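Local coordinates for GAF domain/HD domain protein (PDB 3EEA), which is of unknown function, though this GAF domain belongs to a longer protein that also carries an HD domain and may have phosphatase activity, at residues Val112-Met126 and Ile143-Ser155. Numbering follows the deposited sequence.
Sequences VPMVVRTQVIGAVFM and IRDLVSHAALVVS
M126 and I143 meet end on: the methionine chain runs out extended to SD, 3.6 Å from CD1 of I143, and the bend at chi3 (67°) swings CE alongside the same methyl. I143 CG2 touches both that sulfur and V112 CG2, the latter at 3.9 Å. With an alanine here, M126 SD and V112 CG2 would probably lose the branches they rest on, and the thioether, without its partner on the helix side, would be freer to turn.

One helical turn on, V147 CG1, anti to the backbone N (chi1 170°), comes 3.8 Å from M114 CG, the two side chains crossing at nearly a right angle, and it also meets V112 CG1. V124 CG2 rests against both V147 methyls, the two side chains running past one another head to tail. Next along the helix, A151 lets the hairpin in close, its CB 3.6 Å from V116 CG2. That same V116 methyl lies 3.3 Å from A151 O, and I121 CD1 approaches this carbonyl too, while V116 CG1 packs on S155, whose OG bonds back to L152 O.

No direct hydrogen bond joins the segments. Two waters bridge them: one ties S148 OG to P113 O and V115 N, the other donates to V115 O and S148 O, each at 2.7 Å.

Helix 143-155 crosses strand 112-116 at -50°, with helix 14-28 packed beside it through L146, A150 and V154. On the helix face turned from the sheet, the ring of H149 meets that of H149 of the second subunit. F125, on the sheet's opposite face, lines the polyether pocket. A central antiparallel sheet with its terminal helices packed on one face is the GAF fold.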
loop_
_atom_site.group_PDB
_atom_site.type_symbol
_atom_site.label_atom_id
_atom_site.label_comp_id
_atom_site.label_asym_id
_atom_site.label_seq_id
_atom_site.Cartn_x
_atom_site.Cartn_y
_atom_site.Cartn_z
ATOM N N VAL A 112 6.599 5.723 -13.664
ATOM C CA VAL A 112 5.632 6.379 -12.807
ATOM C C VAL A 112 6.341 7.430 -11.940
ATOM O O VAL A 112 7.190 7.098 -11.082
ATOM C CB VAL A 112 4.878 5.400 -11.918
ATOM C CG1 VAL A 112 3.868 6.152 -11.052
ATOM C CG2 VAL A 112 4.164 4.336 -12.779
ATOM N N PRO A 113 5.982 8.711 -12.140
ATOM C CA PRO A 113 6.656 9.741 -11.348
ATOM C C PRO A 113 6.150 9.693 -9.936
ATOM O O PRO A 113 4.974 9.369 -9.729
ATOM C CB PRO A 113 6.232 11.065 -11.987
ATOM C CG PRO A 113 5.032 10.775 -12.761
ATOM C CD PRO A 113 5.085 9.280 -13.165
ATOM N N MET A 114 7.035 9.965 -8.981
ATOM C CA MET A 114 6.625 10.160 -7.561
ATOM C C MET A 114 6.251 11.636 -7.440
ATOM O O MET A 114 7.105 12.520 -7.513
ATOM C CB MET A 114 7.765 9.790 -6.610
ATOM C CG MET A 114 8.275 8.360 -6.724
ATOM S SD MET A 114 9.721 7.988 -5.599
ATOM C CE MET A 114 9.109 8.777 -4.148
ATOM N N VAL A 115 4.957 11.907 -7.322
ATOM C CA VAL A 115 4.447 13.255 -7.321
ATOM C C VAL A 115 3.759 13.544 -5.974
ATOM O O VAL A 115 2.946 12.725 -5.449
ATOM C CB VAL A 115 3.391 13.411 -8.424
ATOM C CG1 VAL A 115 2.778 14.800 -8.386
ATOM C CG2 VAL A 115 3.980 13.108 -9.787
ATOM N N VAL A 116 4.126 14.673 -5.412
ATOM C CA VAL A 116 3.495 15.186 -4.213
ATOM C C VAL A 116 3.052 16.581 -4.514
ATOM O O VAL A 116 3.885 17.489 -4.809
ATOM C CB VAL A 116 4.461 15.169 -3.019
ATOM C CG1 VAL A 116 3.807 15.754 -1.742
ATOM C CG2 VAL A 116 4.834 13.757 -2.776
ATOM N N ARG A 117 1.723 16.693 -4.500
ATOM C CA ARG A 117 0.996 17.859 -4.928
ATOM C C ARG A 117 1.418 18.109 -6.360
ATOM O O ARG A 117 1.152 17.236 -7.213
ATOM C CB ARG A 117 1.210 19.007 -3.945
ATOM C CG ARG A 117 0.258 18.787 -2.765
ATOM C CD ARG A 117 0.637 19.507 -1.501
ATOM N NE ARG A 117 -0.442 19.293 -0.531
ATOM C CZ ARG A 117 -0.323 19.393 0.791
ATOM N NH1 ARG A 117 0.841 19.715 1.349
ATOM N NH2 ARG A 117 -1.384 19.169 1.560
ATOM N N THR A 118 2.124 19.195 -6.631
ATOM C CA THR A 118 2.452 19.491 -8.037
ATOM C C THR A 118 3.876 19.123 -8.446
ATOM O O THR A 118 4.264 19.366 -9.602
ATOM C CB THR A 118 2.298 21.006 -8.298
ATOM O OG1 THR A 118 3.315 21.707 -7.579
ATOM C CG2 THR A 118 0.916 21.495 -7.853
ATOM N N GLN A 119 4.659 18.619 -7.487
ATOM C CA GLN A 119 6.088 18.431 -7.634
ATOM C C GLN A 119 6.507 16.957 -7.824
ATOM O O GLN A 119 5.989 16.084 -7.148
ATOM C CB GLN A 119 6.756 18.964 -6.383
ATOM C CG GLN A 119 6.544 20.481 -6.232
ATOM C CD GLN A 119 7.136 21.238 -7.412
ATOM O OE1 GLN A 119 6.409 21.759 -8.285
ATOM N NE2 GLN A 119 8.465 21.279 -7.469
ATOM N N VAL A 120 7.484 16.729 -8.713
ATOM C CA VAL A 120 8.052 15.390 -8.969
ATOM C C VAL A 120 9.264 15.273 -8.074
ATOM O O VAL A 120 10.187 16.113 -8.180
ATOM C CB VAL A 120 8.439 15.187 -10.451
ATOM C CG1 VAL A 120 9.145 13.823 -10.684
ATOM C CG2 VAL A 120 7.251 15.317 -11.356
ATOM N N ILE A 121 9.268 14.282 -7.170
ATOM C CA ILE A 121 10.375 14.026 -6.258
ATOM C C ILE A 121 11.186 12.763 -6.536
ATOM O O ILE A 121 12.183 12.484 -5.852
ATOM C CB ILE A 121 9.924 13.986 -4.782
ATOM C CG1 ILE A 121 9.022 12.779 -4.469
ATOM C CG2 ILE A 121 9.178 15.276 -4.417
ATOM C CD1 ILE A 121 8.772 12.642 -2.973
ATOM N N GLY A 122 10.799 12.034 -7.572
ATOM C CA GLY A 122 11.419 10.756 -7.873
ATOM C C GLY A 122 10.648 10.029 -8.950
ATOM O O GLY A 122 9.719 10.593 -9.589
ATOM N N ALA A 123 11.055 8.805 -9.232
ATOM C CA ALA A 123 10.409 8.022 -10.279
ATOM C C ALA A 123 10.522 6.523 -9.944
ATOM O O ALA A 123 11.504 6.116 -9.376
ATOM C CB ALA A 123 11.010 8.327 -11.645
ATOM N N VAL A 124 9.519 5.749 -10.304
ATOM C CA VAL A 124 9.532 4.283 -10.161
ATOM C C VAL A 124 9.390 3.708 -11.555
ATOM O O VAL A 124 8.398 4.003 -12.261
ATOM C CB VAL A 124 8.374 3.794 -9.267
ATOM C CG1 VAL A 124 8.343 2.257 -9.149
ATOM C CG2 VAL A 124 8.474 4.433 -7.881
ATOM N N PHE A 125 10.356 2.898 -11.967
ATOM C CA PHE A 125 10.264 2.185 -13.232
ATOM C C PHE A 125 10.030 0.687 -12.976
ATOM O O PHE A 125 10.660 0.081 -12.087
ATOM C CB PHE A 125 11.520 2.373 -13.998
ATOM C CG PHE A 125 11.879 3.830 -14.238
ATOM C CD1 PHE A 125 11.321 4.518 -15.294
ATOM C CD2 PHE A 125 12.720 4.517 -13.359
ATOM C CE1 PHE A 125 11.653 5.864 -15.515
ATOM C CE2 PHE A 125 13.063 5.860 -13.568
ATOM C CZ PHE A 125 12.502 6.536 -14.633
ATOM N N MET A 126 9.107 0.115 -13.713
ATOM C CA MET A 126 8.714 -1.295 -13.567
ATOM C C MET A 126 8.801 -1.906 -14.936
ATOM O O MET A 126 8.463 -1.255 -15.908
ATOM C CB MET A 126 7.310 -1.398 -13.020
ATOM C CG MET A 126 7.254 -0.853 -11.540
ATOM S SD MET A 126 5.627 -0.945 -10.829
ATOM C CE MET A 126 5.352 -2.659 -10.696
ATOM N N ILE A 143 -0.540 0.624 -9.030
ATOM C CA ILE A 143 0.801 1.146 -8.993
ATOM C C ILE A 143 0.819 2.656 -8.684
ATOM O O ILE A 143 1.519 3.093 -7.770
ATOM C CB ILE A 143 1.581 0.821 -10.297
ATOM C CG1 ILE A 143 1.810 -0.729 -10.401
ATOM C CG2 ILE A 143 2.908 1.522 -10.309
ATOM C CD1 ILE A 143 2.177 -1.216 -11.808
ATOM N N ARG A 144 0.050 3.422 -9.457
ATOM C CA ARG A 144 0.014 4.865 -9.261
ATOM C C ARG A 144 -0.437 5.250 -7.833
ATOM O O ARG A 144 0.122 6.166 -7.188
ATOM C CB ARG A 144 -0.928 5.503 -10.317
ATOM C CG ARG A 144 -0.296 5.476 -11.656
ATOM C CD ARG A 144 -1.252 5.967 -12.765
ATOM N NE ARG A 144 -1.658 7.335 -12.464
ATOM C CZ ARG A 144 -2.583 8.009 -13.154
ATOM N NH1 ARG A 144 -3.252 7.436 -14.136
ATOM N NH2 ARG A 144 -2.828 9.247 -12.813
ATOM N N ASP A 145 -1.441 4.542 -7.331
ATOM C CA ASP A 145 -1.931 4.777 -5.964
ATOM C C ASP A 145 -0.841 4.550 -4.926
ATOM O O ASP A 145 -0.568 5.429 -4.065
ATOM C CB ASP A 145 -3.114 3.871 -5.687
ATOM C CG ASP A 145 -4.408 4.365 -6.328
ATOM O OD1 ASP A 145 -4.558 5.571 -6.533
ATOM O OD2 ASP A 145 -5.324 3.513 -6.507
ATOM N N LEU A 146 -0.200 3.372 -5.013
ATOM C CA LEU A 146 0.792 2.953 -3.990
ATOM C C LEU A 146 2.034 3.873 -4.031
ATOM O O LEU A 146 2.515 4.341 -3.014
ATOM C CB LEU A 146 1.179 1.503 -4.182
ATOM C CG LEU A 146 0.088 0.513 -3.765
ATOM C CD1 LEU A 146 0.600 -0.924 -3.821
ATOM C CD2 LEU A 146 -0.469 0.796 -2.403
ATOM N N VAL A 147 2.467 4.237 -5.227
ATOM C CA VAL A 147 3.583 5.140 -5.407
ATOM C C VAL A 147 3.220 6.509 -4.869
ATOM O O VAL A 147 4.034 7.167 -4.264
ATOM C CB VAL A 147 4.046 5.216 -6.886
ATOM C CG1 VAL A 147 5.086 6.366 -7.158
ATOM C CG2 VAL A 147 4.574 3.858 -7.317
ATOM N N SER A 148 1.979 6.951 -5.065
ATOM C CA SER A 148 1.578 8.242 -4.570
ATOM C C SER A 148 1.543 8.272 -3.077
ATOM O O SER A 148 1.890 9.285 -2.475
ATOM C CB SER A 148 0.248 8.685 -5.137
ATOM O OG SER A 148 0.424 8.827 -6.528
ATOM N N HIS A 149 1.124 7.154 -2.447
ATOM C CA HIS A 149 1.206 7.055 -1.019
ATOM C C HIS A 149 2.637 7.169 -0.477
ATOM O O HIS A 149 2.891 7.889 0.517
ATOM C CB HIS A 149 0.589 5.752 -0.529
ATOM C CG HIS A 149 -0.832 5.575 -0.906
ATOM N ND1 HIS A 149 -1.448 4.340 -0.875
ATOM C CD2 HIS A 149 -1.745 6.449 -1.386
ATOM C CE1 HIS A 149 -2.683 4.470 -1.321
ATOM N NE2 HIS A 149 -2.896 5.733 -1.625
ATOM N N ALA A 150 3.563 6.413 -1.097
ATOM C CA ALA A 150 4.955 6.406 -0.706
ATOM C C ALA A 150 5.566 7.763 -0.915
ATOM O O ALA A 150 6.347 8.243 -0.043
ATOM C CB ALA A 150 5.784 5.286 -1.497
ATOM N N ALA A 151 5.224 8.443 -2.022
ATOM C CA ALA A 151 5.752 9.755 -2.298
ATOM C C ALA A 151 5.385 10.759 -1.209
ATOM O O ALA A 151 6.230 11.566 -0.794
ATOM C CB ALA A 151 5.275 10.286 -3.708
ATOM N N LEU A 152 4.149 10.716 -0.724
ATOM C CA LEU A 152 3.699 11.650 0.296
ATOM C C LEU A 152 4.470 11.452 1.621
ATOM O O LEU A 152 4.951 12.420 2.289
ATOM C CB LEU A 152 2.211 11.426 0.514
ATOM C CG LEU A 152 1.510 12.186 1.594
ATOM C CD1 LEU A 152 1.713 13.692 1.367
ATOM C CD2 LEU A 152 -0.030 11.773 1.426
ATOM N N VAL A 153 4.629 10.190 1.970
ATOM C CA VAL A 153 5.391 9.804 3.157
ATOM C C VAL A 153 6.840 10.284 3.049
ATOM O O VAL A 153 7.372 10.896 4.009
ATOM C CB VAL A 153 5.367 8.278 3.409
ATOM C CG1 VAL A 153 6.313 7.918 4.611
ATOM C CG2 VAL A 153 3.919 7.786 3.780
ATOM N N VAL A 154 7.476 9.970 1.929
ATOM C CA VAL A 154 8.903 10.327 1.676
ATOM C C VAL A 154 9.059 11.832 1.720
ATOM O O VAL A 154 9.987 12.354 2.351
ATOM C CB VAL A 154 9.449 9.740 0.347
ATOM C CG1 VAL A 154 10.869 10.360 0.015
ATOM C CG2 VAL A 154 9.573 8.197 0.486
ATOM N N SER A 155 8.095 12.550 1.151
ATOM C CA SER A 155 8.181 14.006 1.139
ATOM C C SER A 155 8.121 14.560 2.565
ATOM O O SER A 155 8.957 15.398 2.928
ATOM C CB SER A 155 7.152 14.625 0.226
ATOM O OG SER A 155 5.920 14.733 0.880
HETATM O O HOH W 1 3.109 9.707 -7.222
HETATM O O HOH W 2 1.448 11.806 -3.408
#